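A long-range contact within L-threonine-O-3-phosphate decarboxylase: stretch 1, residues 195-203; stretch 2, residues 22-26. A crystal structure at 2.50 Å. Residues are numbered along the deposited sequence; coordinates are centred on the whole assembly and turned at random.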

# COMPACT_ATOMS: atom_id res chain seq x y z
N PHE A 195 6.50 9.44 -6.86
CA PHE A 195 6.24 9.22 -8.26
C PHE A 195 4.86 9.75 -8.58
O PHE A 195 4.50 9.88 -9.74
CB PHE A 195 6.37 7.72 -8.63
CG PHE A 195 7.81 7.26 -8.82
CD1 PHE A 195 8.42 7.31 -10.08
CD2 PHE A 195 8.53 6.73 -7.76
CE1 PHE A 195 9.74 6.92 -10.25
CE2 PHE A 195 9.85 6.32 -7.93
CZ PHE A 195 10.44 6.41 -9.17
N SER A 196 4.09 10.07 -7.55
CA SER A 196 2.73 10.58 -7.80
C SER A 196 2.68 11.94 -8.49
O SER A 196 1.87 12.14 -9.38
CB SER A 196 1.90 10.69 -6.52
OG SER A 196 2.23 9.75 -5.55
N HIS A 197 3.52 12.88 -8.03
CA HIS A 197 3.37 14.30 -8.35
C HIS A 197 4.02 14.71 -9.66
O HIS A 197 3.34 15.24 -10.52
CB HIS A 197 3.91 15.18 -7.23
CG HIS A 197 3.31 14.87 -5.90
ND1 HIS A 197 2.08 15.37 -5.49
CD2 HIS A 197 3.78 14.13 -4.87
CE1 HIS A 197 1.82 14.93 -4.28
NE2 HIS A 197 2.83 14.18 -3.88
N ALA A 198 5.32 14.42 -9.79
CA ALA A 198 6.14 14.82 -10.94
C ALA A 198 5.73 14.09 -12.20
O ALA A 198 5.95 14.58 -13.29
CB ALA A 198 7.65 14.64 -10.68
N TYR A 199 5.09 12.93 -12.03
CA TYR A 199 4.80 12.06 -13.17
C TYR A 199 3.35 11.68 -13.38
O TYR A 199 3.06 10.87 -14.27
CB TYR A 199 5.64 10.79 -13.15
CG TYR A 199 7.07 11.01 -12.77
CD1 TYR A 199 7.96 11.69 -13.62
CD2 TYR A 199 7.56 10.51 -11.55
CE1 TYR A 199 9.30 11.88 -13.26
CE2 TYR A 199 8.88 10.69 -11.18
CZ TYR A 199 9.74 11.38 -12.03
OH TYR A 199 11.04 11.53 -11.64
N GLY A 200 2.45 12.26 -12.59
CA GLY A 200 1.03 12.12 -12.84
C GLY A 200 0.50 10.73 -12.55
O GLY A 200 -0.52 10.33 -13.10
N ILE A 201 1.19 9.99 -11.70
CA ILE A 201 0.73 8.66 -11.36
C ILE A 201 0.45 8.42 -9.86
O ILE A 201 0.92 7.45 -9.25
CB ILE A 201 1.57 7.59 -12.04
CG1 ILE A 201 3.05 7.84 -11.77
CG2 ILE A 201 1.30 7.65 -13.54
CD1 ILE A 201 3.86 6.60 -11.65
N PRO A 202 -0.41 9.27 -9.29
CA PRO A 202 -0.87 9.17 -7.90
C PRO A 202 -1.59 7.84 -7.59
O PRO A 202 -1.48 7.33 -6.48
CB PRO A 202 -1.87 10.34 -7.75
CG PRO A 202 -2.06 10.91 -9.08
CD PRO A 202 -1.25 10.19 -10.09
N GLY A 203 -2.31 7.29 -8.57
CA GLY A 203 -3.03 6.05 -8.39
C GLY A 203 -2.19 4.78 -8.32
O GLY A 203 -2.67 3.76 -7.85
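Stretch 2, residues 22-26: TTVWT

A short, weakly bonded helix runs through about residues 196-199, and Gly 200 is the first residue to leave helical phi/psi, with positive phi (71/24). Stretch 2 has no regular helix or strand; Val 24 (-94/129) and Trp 25 (-65/109) are extended, whereas Thr 23 is not (-95/27). The CA pairings give the direction: His 197 with Val 24 at 4.3 Å (CA to CA), Ala 198 with Trp 25 at 5.4 Å and Gly 200 with Thr 26 at 5.3 Å, so both chains advance the same way along the contact. One hydrogen bond joins them, from Trp 25 N to His 197 O (2.8 Å, N-H...O angle 137°).

Among the side chains, Val 24 (chi1 t) and His 197 are the residues most covered by the contact. Val 24 CG1 lies against backbone, 3.5 Å from Ser 196 O and 3.6 Å from Gly 200 CA, while Val 24 CG2 makes the apolar side-chain contact, 4.2 Å from Pro 202 CG. The His 197 ring (chi1 m) meets Thr 23 at its edge, with ND1 3.5 Å from Thr 23 O. Trp 25 starts toward stretch 1, but the end of its side chain leads away; CD1 remains 3.3 Å from Ala 198 O, near the indole plane. At Gly 200 the backbone packs closely: CA is 3.6 Å from Trp 25 O, and an ideal CB would lie only 3.2 Å from that oxygen.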

# COMPACT_ATOMS: atom_id res chain seq x y z
N THR A 22 -5.27 19.96 -7.51
CA THR A 22 -4.23 18.99 -7.24
C THR A 22 -2.83 19.56 -7.41
O THR A 22 -2.60 20.42 -8.23
CB THR A 22 -4.43 17.61 -8.03
OG1 THR A 22 -3.85 17.66 -9.34
CG2 THR A 22 -5.92 17.22 -8.12
N THR A 23 -1.89 19.10 -6.60
CA THR A 23 -0.51 19.48 -6.76
C THR A 23 0.20 18.43 -7.59
O THR A 23 1.39 18.24 -7.46
CB THR A 23 0.20 19.66 -5.41
OG1 THR A 23 0.10 18.45 -4.65
CG2 THR A 23 -0.41 20.84 -4.62
N VAL A 24 -0.55 17.73 -8.44
CA VAL A 24 0.05 16.79 -9.38
C VAL A 24 0.32 17.43 -10.76
O VAL A 24 -0.55 18.04 -11.35
CB VAL A 24 -0.86 15.53 -9.52
CG1 VAL A 24 -0.32 14.58 -10.57
CG2 VAL A 24 -1.02 14.83 -8.14
N TRP A 25 1.54 17.27 -11.27
CA TRP A 25 1.82 17.60 -12.67
C TRP A 25 1.06 16.69 -13.64
O TRP A 25 1.39 15.53 -13.82
CB TRP A 25 3.32 17.62 -12.97
CG TRP A 25 3.63 17.68 -14.44
CD1 TRP A 25 4.27 16.73 -15.18
CD2 TRP A 25 3.30 18.74 -15.36
NE1 TRP A 25 4.36 17.11 -16.49
CE2 TRP A 25 3.78 18.34 -16.64
CE3 TRP A 25 2.66 19.97 -15.23
CZ2 TRP A 25 3.62 19.13 -17.79
CZ3 TRP A 25 2.50 20.77 -16.38
CH2 TRP A 25 2.99 20.34 -17.64
N THR A 26 0.06 17.26 -14.30
CA THR A 26 -0.95 16.48 -15.03
C THR A 26 -0.79 16.42 -16.57
O THR A 26 -1.35 15.54 -17.23
CB THR A 26 -2.34 16.98 -14.59
OG1 THR A 26 -2.81 16.14 -13.52
CG2 THR A 26 -3.32 17.03 -15.71